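Local coordinates for protein type III pantothenate kinase (Campylobacter jejuni, PDB 2NRH) that probably catalyses the ATP-dependent phosphorylation of pantothenate, the first step of coenzyme A biosynthesis, and works as a homodimer, at residues V88-D91 / T97-I100; L160-A165 / L171-G176; Y82-G87 / K192-R197. The protein carries 2 engineered substitutions. One frame throughout, in Å; residues are numbered along the deposited sequence.

Interaction 1 (V88-D91 / T97-I100); sequences VVVD and TIDI
With chi1 at 170°, V88 carries CG1 opposite its backbone N and CG2 beside it, which turns CG1 to I98 and CG2 to I100. CG1 meets CG2 of I98 at 3.5 Å, the two side chains slanting across one another. CG2 lies 4.0 Å from CG1 of I100, here with the side chains side by side. V90 runs alongside I98 in the same manner, its CG2 4.1 Å from I98 CG1. Together these four form the apolar face of the hairpin made by strands 87-92 and 95-102. On that face V88 and V90 continue onto L171 of strand 171-174, and I100 packs on F142 of the second subunit.

The strands run antiparallel, their axes 164° apart. V89 and D99 form a hydrogen-bonded pair: V89 N reaches D99 O at 2.8 Å and D99 N returns to V89 O at 2.7 Å, both donors lying in the carbonyl plane. D91 and T97 repeat the exchange with longer bonds.

The other face is mixed: V89 packs on helix 75-81, while T97, D99 and D91 bring polar groups. T97 has OG1 tucked between its own N and carbonyl carbon (chi1 61°), where it brushes CB of D91 and meets an ordered water at 2.9 Å. That water donates to OD2 of D99 at 2.6 Å and to V89 O at 3.2 Å, although it has more acceptors around it than protons to give. OD1 of D99 is held by a salt bridge to R77 and a hydrogen bond to H106.

D91, the predicted potassium ligand, shares that face, close to D76. Aliphatic branches pack on one face, while the other combines V89 with a buried carboxylate gripped by arginine, histidine and water, consistent with D99 holding R77, a predicted substrate-binding residue, in place.

Interaction 2 (L160-A165 / L171-G176); sequences LLIKDA and LYFTGG. With SO4 (sulfate ion), chain E.
L171 and F173 receive I162 in the helix-to-strand half of a beta-alpha-beta crossover, where helix 146-165 lies against the sheet of an actin-like ATPase domain and the chain turns back into strand 171-174. At L171 both methyls face the helix: CD2 lies 3.5 Å from CG2 of I162 and CD1 3.9 Å from that same methyl, the side chains slanting past each other. The isoleucine has CG1 beside its backbone N (chi1 -69°), which leaves CG2 opposite that N and facing the leucine, while the longer branch goes further along the strand. Two residues on, F173 comes at I162 from the opposite direction. Its ring offers an edge: F173 CZ stands 3.9 Å from I162 CD1, which lies near the ring plane. F185, from the loop after helix 178-182, touches I162, L171 and F173 alike. T174 fastens its OG1 to the carbonyl of D191. G175 and G176 then leave the strand with the diglycine that follows this strand in many kinases of the superfamily, and a sulfate, probably from the crystallisation liquor, has settled there. It packs on G175 CA, and G176 N donates to its O1 at 2.7 Å, with an N-H...O angle of 160°.

Interaction 3 (Y82-G87 / K192-R197); sequences YTIEDG and KLLIFR
Apolar packing centres on I84 and L194, whose side chains meet at about a right angle. The I84 chain, with CG1 beside its backbone N, stretches CD1 toward the fork of the leucine, where it sits 3.9 Å from CD1 and equally far from CD2. V89 of strand 87-92 touches both residues.

A van der Waals contact of a methyl with the helix backbone comes from T83: its CG2 rests 3.5 Å from the carbonyl O of R197, and 4.0 Å from R197 CB.

The polar link is indirect. T83 keeps OG1 between its own N and carbonyl carbon (chi1 57°), within 2.6 Å of an ordered water. The same water donates to the carbonyl O of L194 at 2.7 Å, a proton for which other acceptors compete. It thereby ties the loop to the first turn of the helix, with no direct hydrogen bond between the two segments.

Within the helix start, L193 occupies the N-cap position and R197 N bonds back to L193 O at 3.0 Å; D191 accepts from L193 N. Further along helix 194-204, K201 NZ bonds to the carbonyl of Y82 and makes a cation-pi contact with its ring.

I195 and F196 carry helix 194-204 on to D7, and F196 also to L5, of strand 4-8. A C-terminal helix crossing back to the first domain is characteristic of the two-domain actin-like kinase fold.

How the interactions relate
From the N terminus, the first sheet (strand 4-8 onward) and helix 75-81 lead to loop 82-87, where interaction 3 opens. The chain then forms the hairpin of interaction 1, closing the tight connection between strands 87-92 and 95-102, and runs through strand 105-113 to helix 146-165. Interaction 2 closes a second short connection as the chain re-enters the sheet at 171-174, next to strand 87-92. Interactions 1 and 2 therefore follow in series, and both lie within the 104-residue span that interaction 3 closes at 192-197; none cross. V90 packs on F173 and D91 on I195; the crossover helix and the C-terminal helix pack on the two faces of the sheet that holds the hairpin.

Interaction 1 (V88-D91 / T97-I100)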
ATOM      1  N   VAL B  88       1.636  16.031  12.756  1.00 56.77           N
ATOM      2  CA  VAL B  88       1.926  14.930  11.880  1.00 55.70           C
ATOM      3  C   VAL B  88       1.942  15.532  10.505  1.00 55.04           C
ATOM      4  O   VAL B  88       1.002  16.212  10.131  1.00 55.01           O
ATOM      5  CB  VAL B  88       0.934  13.777  12.010  1.00 55.60           C
ATOM      6  CG1 VAL B  88       1.165  12.740  10.875  1.00 53.86           C
ATOM      7  CG2 VAL B  88       1.114  13.132  13.356  1.00 54.03           C
ATOM      8  N   VAL B  89       3.071  15.323   9.806  1.00 54.17           N
ATOM      9  CA  VAL B  89       3.285  15.763   8.423  1.00 51.41           C
ATOM     10  C   VAL B  89       3.181  14.622   7.398  1.00 50.94           C
ATOM     11  O   VAL B  89       3.858  13.638   7.497  1.00 50.10           O
ATOM     12  CB  VAL B  89       4.577  16.537   8.264  1.00 50.52           C
ATOM     13  CG1 VAL B  89       4.645  17.145   6.852  1.00 49.42           C
ATOM     14  CG2 VAL B  89       4.656  17.647   9.296  1.00 50.51           C
ATOM     15  N   VAL B  90       2.281  14.808   6.428  1.00 51.34           N
ATOM     16  CA  VAL B  90       1.932  13.830   5.389  1.00 49.99           C
ATOM     17  C   VAL B  90       2.171  14.503   4.058  1.00 50.68           C
ATOM     18  O   VAL B  90       1.574  15.522   3.779  1.00 51.82           O
ATOM     19  CB  VAL B  90       0.459  13.330   5.526  1.00 49.83           C
ATOM     20  CG1 VAL B  90       0.159  12.123   4.546  1.00 49.35           C
ATOM     21  CG2 VAL B  90       0.188  12.838   6.962  1.00 46.63           C
ATOM     22  N   ASP B  91       3.118  13.975   3.279  1.00 50.62           N
ATOM     23  CA  ASP B  91       3.365  14.418   1.910  1.00 51.35           C
ATOM     24  C   ASP B  91       2.894  13.276   1.010  1.00 51.01           C
ATOM     25  O   ASP B  91       3.503  12.174   0.940  1.00 50.65           O
ATOM     26  CB  ASP B  91       4.837  14.696   1.680  1.00 51.14           C
ATOM     27  CG  ASP B  91       5.115  15.383   0.352  1.00 57.30           C
ATOM     28  OD1 ASP B  91       4.167  15.694  -0.402  1.00 60.25           O
ATOM     29  OD2 ASP B  91       6.326  15.646   0.053  1.00 64.29           O
ATOM     30  N   THR B  97       4.687   9.841   2.625  1.00 48.96           N
ATOM     31  CA  THR B  97       5.516   9.795   3.847  1.00 48.91           C
ATOM     32  C   THR B  97       4.773  10.472   4.986  1.00 49.08           C
ATOM     33  O   THR B  97       4.136  11.492   4.789  1.00 48.88           O
ATOM     34  CB  THR B  97       6.866  10.448   3.620  1.00 48.61           C
ATOM     35  OG1 THR B  97       6.654  11.827   3.270  1.00 49.27           O
ATOM     36  CG2 THR B  97       7.569   9.712   2.484  1.00 46.91           C
ATOM     37  N   ILE B  98       4.781   9.827   6.148  1.00 50.55           N
ATOM     38  CA  ILE B  98       4.110  10.334   7.357  1.00 50.61           C
ATOM     39  C   ILE B  98       5.173  10.552   8.425  1.00 49.90           C
ATOM     40  O   ILE B  98       5.835   9.634   8.855  1.00 49.88           O
ATOM     41  CB  ILE B  98       3.008   9.349   7.849  1.00 50.28           C
ATOM     42  CG1 ILE B  98       1.938   9.110   6.798  1.00 52.36           C
ATOM     43  CG2 ILE B  98       2.255   9.924   9.048  1.00 52.29           C
ATOM     44  CD1 ILE B  98       2.076   7.859   6.002  1.00 56.78           C
ATOM     45  N   ASP B  99       5.377  11.780   8.832  1.00 51.93           N
ATOM     46  CA  ASP B  99       6.403  12.094   9.854  1.00 52.48           C
ATOM     47  C   ASP B  99       5.800  12.737  11.109  1.00 53.57           C
ATOM     48  O   ASP B  99       4.870  13.558  11.054  1.00 53.22           O
ATOM     49  CB  ASP B  99       7.483  12.989   9.256  1.00 52.11           C
ATOM     50  CG  ASP B  99       8.403  12.235   8.272  1.00 54.28           C
ATOM     51  OD1 ASP B  99       9.199  11.386   8.762  1.00 50.46           O
ATOM     52  OD2 ASP B  99       8.318  12.507   7.028  1.00 50.04           O
ATOM     53  N   ILE B 100       6.360  12.389  12.251  1.00 55.40           N
ATOM     54  CA  ILE B 100       5.794  12.842  13.516  1.00 55.84           C
ATOM     55  C   ILE B 100       6.695  13.808  14.258  1.00 56.96           C
ATOM     56  O   ILE B 100       7.820  13.463  14.609  1.00 56.79           O
ATOM     57  CB  ILE B 100       5.356  11.644  14.411  1.00 56.78           C
ATOM     58  CG1 ILE B 100       4.286  10.778  13.673  1.00 55.35           C
ATOM     59  CG2 ILE B 100       4.765  12.167  15.742  1.00 55.11           C
ATOM     60  CD1 ILE B 100       4.801   9.895  12.559  1.00 53.53           C
TER
HETATM   61  O   HOH W   1       6.414  13.466   5.616  1.00 49.14           O

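Interaction 2 (L160-A165 / L171-G176)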
ATOM      1  N   LEU B 160      -6.524   5.024   8.355  1.00 55.65           N
ATOM      2  CA  LEU B 160      -6.251   4.489   9.680  1.00 56.22           C
ATOM      3  C   LEU B 160      -4.818   4.647  10.133  1.00 57.36           C
ATOM      4  O   LEU B 160      -4.594   4.970  11.310  1.00 58.61           O
ATOM      5  CB  LEU B 160      -6.695   3.025   9.823  1.00 56.53           C
ATOM      6  CG  LEU B 160      -8.179   2.645   9.674  1.00 55.18           C
ATOM      7  CD1 LEU B 160      -8.326   1.145   9.603  1.00 53.11           C
ATOM      8  CD2 LEU B 160      -8.971   3.235  10.834  1.00 51.58           C
ATOM      9  N   LEU B 161      -3.842   4.428   9.240  1.00 57.01           N
ATOM     10  CA  LEU B 161      -2.452   4.726   9.596  1.00 56.63           C
ATOM     11  C   LEU B 161      -2.276   6.160  10.019  1.00 56.96           C
ATOM     12  O   LEU B 161      -1.592   6.425  11.004  1.00 57.85           O
ATOM     13  CB  LEU B 161      -1.458   4.402   8.483  1.00 55.68           C
ATOM     14  CG  LEU B 161      -1.180   2.918   8.414  1.00 55.84           C
ATOM     15  CD1 LEU B 161      -0.835   2.595   6.980  1.00 53.00           C
ATOM     16  CD2 LEU B 161      -0.076   2.484   9.434  1.00 51.64           C
ATOM     17  N   ILE B 162      -2.870   7.095   9.307  1.00 57.12           N
ATOM     18  CA  ILE B 162      -2.670   8.464   9.720  1.00 59.41           C
ATOM     19  C   ILE B 162      -3.382   8.834  11.032  1.00 61.26           C
ATOM     20  O   ILE B 162      -2.850   9.631  11.804  1.00 60.67           O
ATOM     21  CB  ILE B 162      -3.060   9.447   8.661  1.00 59.37           C
ATOM     22  CG1 ILE B 162      -2.083   9.371   7.479  1.00 58.45           C
ATOM     23  CG2 ILE B 162      -3.165  10.848   9.270  1.00 57.53           C
ATOM     24  CD1 ILE B 162      -2.699   9.923   6.211  1.00 60.01           C
ATOM     25  N   LYS B 163      -4.562   8.246  11.262  1.00 62.85           N
ATOM     26  CA  LYS B 163      -5.349   8.475  12.469  1.00 64.82           C
ATOM     27  C   LYS B 163      -4.582   7.979  13.686  1.00 64.58           C
ATOM     28  O   LYS B 163      -4.503   8.645  14.699  1.00 64.56           O
ATOM     29  CB  LYS B 163      -6.720   7.765  12.402  1.00 65.09           C
ATOM     30  CG  LYS B 163      -7.836   8.517  13.161  1.00 68.52           C
ATOM     31  CD  LYS B 163      -8.756   7.601  13.939  1.00 73.30           C
ATOM     32  CE  LYS B 163      -9.900   7.066  13.091  1.00 77.80           C
ATOM     33  NZ  LYS B 163     -11.259   7.564  13.540  1.00 78.71           N
ATOM     34  N   ASP B 164      -4.013   6.805  13.551  1.00 64.58           N
ATOM     35  CA  ASP B 164      -3.259   6.194  14.609  1.00 65.75           C
ATOM     36  C   ASP B 164      -1.991   7.005  14.954  1.00 66.33           C
ATOM     37  O   ASP B 164      -1.630   7.121  16.124  1.00 66.64           O
ATOM     38  CB  ASP B 164      -2.887   4.782  14.158  1.00 65.76           C
ATOM     39  CG  ASP B 164      -2.061   4.060  15.148  1.00 66.76           C
ATOM     40  OD1 ASP B 164      -2.600   3.634  16.185  1.00 71.57           O
ATOM     41  OD2 ASP B 164      -0.863   3.888  14.896  1.00 69.21           O
ATOM     42  N   ALA B 165      -1.333   7.556  13.932  1.00 66.02           N
ATOM     43  CA  ALA B 165      -0.067   8.245  14.119  1.00 66.39           C
ATOM     44  C   ALA B 165      -0.295   9.615  14.752  1.00 66.58           C
ATOM     45  O   ALA B 165       0.562  10.099  15.467  1.00 66.93           O
ATOM     46  CB  ALA B 165       0.693   8.384  12.792  1.00 64.72           C
ATOM     47  N   LEU B 171      -2.666  17.762  12.122  1.00 64.15           N
ATOM     48  CA  LEU B 171      -2.179  17.220  10.856  1.00 61.41           C
ATOM     49  C   LEU B 171      -1.918  18.308   9.869  1.00 60.35           C
ATOM     50  O   LEU B 171      -2.725  19.225   9.729  1.00 59.91           O
ATOM     51  CB  LEU B 171      -3.197  16.323  10.214  1.00 61.46           C
ATOM     52  CG  LEU B 171      -3.237  14.886  10.660  1.00 61.21           C
ATOM     53  CD1 LEU B 171      -4.614  14.329  10.366  1.00 62.92           C
ATOM     54  CD2 LEU B 171      -2.190  14.168   9.905  1.00 62.16           C
ATOM     55  N   TYR B 172      -0.780  18.202   9.181  1.00 57.94           N
ATOM     56  CA  TYR B 172      -0.504  19.045   8.065  1.00 56.28           C
ATOM     57  C   TYR B 172      -0.356  18.104   6.861  1.00 56.72           C
ATOM     58  O   TYR B 172       0.138  16.960   7.022  1.00 57.07           O
ATOM     59  CB  TYR B 172       0.741  19.861   8.355  1.00 56.07           C
ATOM     60  CG  TYR B 172       0.616  20.690   9.638  1.00 56.33           C
ATOM     61  CD1 TYR B 172       0.240  22.026   9.573  1.00 54.12           C
ATOM     62  CD2 TYR B 172       0.835  20.124  10.897  1.00 55.18           C
ATOM     63  CE1 TYR B 172       0.129  22.767  10.669  1.00 55.40           C
ATOM     64  CE2 TYR B 172       0.712  20.862  12.030  1.00 54.63           C
ATOM     65  CZ  TYR B 172       0.346  22.190  11.909  1.00 56.37           C
ATOM     66  OH  TYR B 172       0.220  22.996  13.009  1.00 57.01           O
ATOM     67  N   PHE B 173      -0.833  18.564   5.698  1.00 54.30           N
ATOM     68  CA  PHE B 173      -0.890  17.759   4.503  1.00 53.97           C
ATOM     69  C   PHE B 173      -0.328  18.585   3.381  1.00 53.65           C
ATOM     70  O   PHE B 173      -0.481  19.809   3.390  1.00 52.65           O
ATOM     71  CB  PHE B 173      -2.337  17.375   4.125  1.00 53.79           C
ATOM     72  CG  PHE B 173      -2.816  16.110   4.748  1.00 52.57           C
ATOM     73  CD1 PHE B 173      -2.577  14.883   4.140  1.00 51.68           C
ATOM     74  CD2 PHE B 173      -3.522  16.141   5.937  1.00 51.16           C
ATOM     75  CE1 PHE B 173      -3.021  13.674   4.740  1.00 49.51           C
ATOM     76  CE2 PHE B 173      -3.964  14.972   6.521  1.00 51.52           C
ATOM     77  CZ  PHE B 173      -3.712  13.719   5.909  1.00 50.18           C
ATOM     78  N   THR B 174       0.331  17.909   2.434  1.00 52.38           N
ATOM     79  CA  THR B 174       0.922  18.582   1.256  1.00 52.64           C
ATOM     80  C   THR B 174       1.025  17.577   0.138  1.00 52.42           C
ATOM     81  O   THR B 174       0.704  16.396   0.330  1.00 51.15           O
ATOM     82  CB  THR B 174       2.324  19.310   1.560  1.00 53.05           C
ATOM     83  OG1 THR B 174       2.691  20.171   0.472  1.00 52.45           O
ATOM     84  CG2 THR B 174       3.463  18.338   1.868  1.00 53.59           C
ATOM     85  N   GLY B 175       1.409  18.038  -1.039  1.00 53.13           N
ATOM     86  CA  GLY B 175       1.554  17.121  -2.171  1.00 54.47           C
ATOM     87  C   GLY B 175       0.299  17.008  -3.031  1.00 55.24           C
ATOM     88  O   GLY B 175      -0.791  17.427  -2.607  1.00 55.47           O
ATOM     89  N   GLY B 176       0.466  16.456  -4.244  1.00 55.17           N
ATOM     90  CA  GLY B 176      -0.609  16.318  -5.231  1.00 54.91           C
ATOM     91  C   GLY B 176      -1.840  15.635  -4.696  1.00 55.37           C
ATOM     92  O   GLY B 176      -2.928  15.930  -5.150  1.00 55.83           O
TER
HETATM   93  S   SO4 E 219       3.481  15.833  -5.837  1.00 91.28           S
HETATM   94  O1  SO4 E 219       3.059  15.888  -4.452  1.00 89.59           O
HETATM   95  O2  SO4 E 219       2.337  15.462  -6.663  1.00 92.97           O
HETATM   96  O3  SO4 E 219       3.968  17.161  -6.234  1.00 90.60           O
HETATM   97  O4  SO4 E 219       4.521  14.795  -5.993  1.00 91.65           O

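Interaction 3 (Y82-G87 / K192-R197)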
ATOM      1  N   TYR B  82       9.818  21.244   8.667  1.00 54.05           N
ATOM      2  CA  TYR B  82      10.656  22.241   9.267  1.00 55.70           C
ATOM      3  C   TYR B  82       9.880  23.407   9.923  1.00 57.04           C
ATOM      4  O   TYR B  82      10.361  23.951  10.922  1.00 58.01           O
ATOM      5  CB  TYR B  82      11.601  22.815   8.221  1.00 55.77           C
ATOM      6  CG  TYR B  82      12.848  23.426   8.810  1.00 56.96           C
ATOM      7  CD1 TYR B  82      13.642  22.699   9.699  1.00 55.55           C
ATOM      8  CD2 TYR B  82      13.242  24.718   8.486  1.00 57.68           C
ATOM      9  CE1 TYR B  82      14.776  23.222  10.236  1.00 56.09           C
ATOM     10  CE2 TYR B  82      14.413  25.249   9.028  1.00 56.16           C
ATOM     11  CZ  TYR B  82      15.162  24.479   9.890  1.00 56.24           C
ATOM     12  OH  TYR B  82      16.332  24.949  10.413  1.00 60.55           O
ATOM     13  N   THR B  83       8.745  23.844   9.348  1.00 56.55           N
ATOM     14  CA  THR B  83       8.022  25.000   9.943  1.00 56.34           C
ATOM     15  C   THR B  83       7.014  24.527  11.019  1.00 56.07           C
ATOM     16  O   THR B  83       6.218  25.305  11.536  1.00 55.57           O
ATOM     17  CB  THR B  83       7.298  25.827   8.911  1.00 54.91           C
ATOM     18  OG1 THR B  83       6.401  24.979   8.193  1.00 56.50           O
ATOM     19  CG2 THR B  83       8.253  26.436   7.970  1.00 57.72           C
ATOM     20  N   ILE B  84       7.078  23.242  11.345  1.00 56.23           N
ATOM     21  CA  ILE B  84       6.135  22.605  12.277  1.00 56.71           C
ATOM     22  C   ILE B  84       6.810  22.255  13.605  1.00 57.37           C
ATOM     23  O   ILE B  84       7.879  21.667  13.632  1.00 56.70           O
ATOM     24  CB  ILE B  84       5.381  21.402  11.552  1.00 56.23           C
ATOM     25  CG1 ILE B  84       4.367  22.018  10.565  1.00 56.70           C
ATOM     26  CG2 ILE B  84       4.639  20.474  12.523  1.00 53.82           C
ATOM     27  CD1 ILE B  84       4.411  21.471   9.229  1.00 56.03           C
ATOM     28  N   GLU B  85       6.172  22.675  14.694  1.00 59.10           N
ATOM     29  CA  GLU B  85       6.653  22.483  16.067  1.00 60.94           C
ATOM     30  C   GLU B  85       6.107  21.210  16.638  1.00 59.05           C
ATOM     31  O   GLU B  85       6.788  20.522  17.362  1.00 59.16           O
ATOM     32  CB  GLU B  85       6.224  23.671  16.959  1.00 60.86           C
ATOM     33  CG  GLU B  85       7.136  24.988  16.829  1.00 65.88           C
ATOM     34  CD  GLU B  85       6.400  26.340  17.205  1.00 66.51           C
ATOM     35  OE1 GLU B  85       5.333  26.364  17.916  1.00 70.68           O
ATOM     36  OE2 GLU B  85       6.897  27.395  16.744  1.00 73.50           O
ATOM     37  N   ASP B  86       4.848  20.934  16.349  1.00 59.47           N
ATOM     38  CA  ASP B  86       4.139  19.758  16.841  1.00 60.49           C
ATOM     39  C   ASP B  86       3.162  19.431  15.760  1.00 60.15           C
ATOM     40  O   ASP B  86       2.528  20.360  15.229  1.00 60.64           O
ATOM     41  CB  ASP B  86       3.319  20.064  18.095  1.00 60.93           C
ATOM     42  CG  ASP B  86       4.179  20.503  19.235  1.00 64.32           C
ATOM     43  OD1 ASP B  86       4.754  19.602  19.890  1.00 65.83           O
ATOM     44  OD2 ASP B  86       4.301  21.749  19.434  1.00 66.25           O
ATOM     45  N   GLY B  87       3.047  18.140  15.443  1.00 58.64           N
ATOM     46  CA  GLY B  87       2.122  17.690  14.431  1.00 58.68           C
ATOM     47  C   GLY B  87       2.554  16.482  13.600  1.00 58.00           C
ATOM     48  O   GLY B  87       3.675  15.956  13.729  1.00 57.84           O
ATOM     49  N   LYS B 192      -0.206  23.254   0.073  1.00 61.97           N
ATOM     50  CA  LYS B 192       0.531  22.867  -1.120  1.00 61.39           C
ATOM     51  C   LYS B 192       1.996  23.241  -1.017  1.00 61.15           C
ATOM     52  O   LYS B 192       2.849  22.594  -1.629  1.00 61.23           O
ATOM     53  CB  LYS B 192      -0.085  23.585  -2.323  1.00 61.75           C
ATOM     54  CG  LYS B 192       0.564  23.327  -3.674  1.00 62.29           C
ATOM     55  CD  LYS B 192      -0.139  24.146  -4.739  1.00 62.61           C
ATOM     56  CE  LYS B 192       0.172  23.607  -6.110  1.00 67.19           C
ATOM     57  NZ  LYS B 192       0.051  24.733  -7.129  1.00 73.63           N
ATOM     58  N   LEU B 193       2.280  24.285  -0.251  1.00 59.71           N
ATOM     59  CA  LEU B 193       3.611  24.836  -0.204  1.00 59.78           C
ATOM     60  C   LEU B 193       4.387  24.531   1.067  1.00 58.89           C
ATOM     61  O   LEU B 193       5.288  25.274   1.403  1.00 60.02           O
ATOM     62  CB  LEU B 193       3.571  26.354  -0.397  1.00 60.46           C
ATOM     63  CG  LEU B 193       2.779  27.013  -1.536  1.00 62.60           C
ATOM     64  CD1 LEU B 193       2.587  28.495  -1.223  1.00 65.40           C
ATOM     65  CD2 LEU B 193       3.435  26.876  -2.887  1.00 63.54           C
ATOM     66  N   LEU B 194       4.092  23.438   1.758  1.00 57.51           N
ATOM     67  CA  LEU B 194       4.813  23.148   2.998  1.00 56.84           C
ATOM     68  C   LEU B 194       6.349  23.201   2.907  1.00 57.07           C
ATOM     69  O   LEU B 194       7.034  23.735   3.803  1.00 58.36           O
ATOM     70  CB  LEU B 194       4.421  21.787   3.571  1.00 55.35           C
ATOM     71  CG  LEU B 194       3.511  21.809   4.763  1.00 54.67           C
ATOM     72  CD1 LEU B 194       3.708  20.528   5.513  1.00 47.37           C
ATOM     73  CD2 LEU B 194       3.782  23.077   5.704  1.00 54.13           C
ATOM     74  N   ILE B 195       6.865  22.613   1.839  1.00 56.12           N
ATOM     75  CA  ILE B 195       8.278  22.407   1.648  1.00 54.64           C
ATOM     76  C   ILE B 195       8.909  23.765   1.387  1.00 54.53           C
ATOM     77  O   ILE B 195       9.920  24.089   1.984  1.00 53.91           O
ATOM     78  CB  ILE B 195       8.535  21.375   0.484  1.00 53.27           C
ATOM     79  CG1 ILE B 195       8.290  19.963   0.988  1.00 53.09           C
ATOM     80  CG2 ILE B 195       9.941  21.415   0.014  1.00 51.34           C
ATOM     81  CD1 ILE B 195       8.599  18.878  -0.024  1.00 53.89           C
ATOM     82  N   PHE B 196       8.312  24.540   0.482  1.00 54.81           N
ATOM     83  CA  PHE B 196       8.824  25.870   0.142  1.00 54.80           C
ATOM     84  C   PHE B 196       8.788  26.817   1.334  1.00 56.08           C
ATOM     85  O   PHE B 196       9.548  27.788   1.360  1.00 56.80           O
ATOM     86  CB  PHE B 196       8.022  26.492  -1.006  1.00 54.55           C
ATOM     87  CG  PHE B 196       8.349  25.952  -2.340  1.00 53.26           C
ATOM     88  CD1 PHE B 196       9.657  25.976  -2.822  1.00 51.70           C
ATOM     89  CD2 PHE B 196       7.340  25.424  -3.144  1.00 56.50           C
ATOM     90  CE1 PHE B 196       9.967  25.459  -4.078  1.00 51.22           C
ATOM     91  CE2 PHE B 196       7.629  24.905  -4.414  1.00 54.11           C
ATOM     92  CZ  PHE B 196       8.958  24.925  -4.882  1.00 54.39           C
ATOM     93  N   ARG B 197       7.882  26.574   2.282  1.00 56.68           N
ATOM     94  CA  ARG B 197       7.882  27.286   3.567  1.00 59.05           C
ATOM     95  C   ARG B 197       9.100  26.921   4.464  1.00 58.03           C
ATOM     96  O   ARG B 197       9.719  27.797   5.066  1.00 58.74           O
ATOM     97  CB  ARG B 197       6.575  27.039   4.340  1.00 58.63           C
ATOM     98  CG  ARG B 197       5.323  27.623   3.698  1.00 62.74           C
ATOM     99  CD  ARG B 197       4.088  27.677   4.685  1.00 64.03           C
ATOM    100  NE  ARG B 197       3.300  28.907   4.470  1.00 74.82           N
ATOM    101  CZ  ARG B 197       2.545  29.521   5.393  1.00 77.80           C
ATOM    102  NH1 ARG B 197       2.413  29.039   6.638  1.00 77.00           N
ATOM    103  NH2 ARG B 197       1.897  30.632   5.060  1.00 79.83           N
TER
HETATM  104  O   HOH W   2       7.411  23.329   6.488  1.00 48.66           O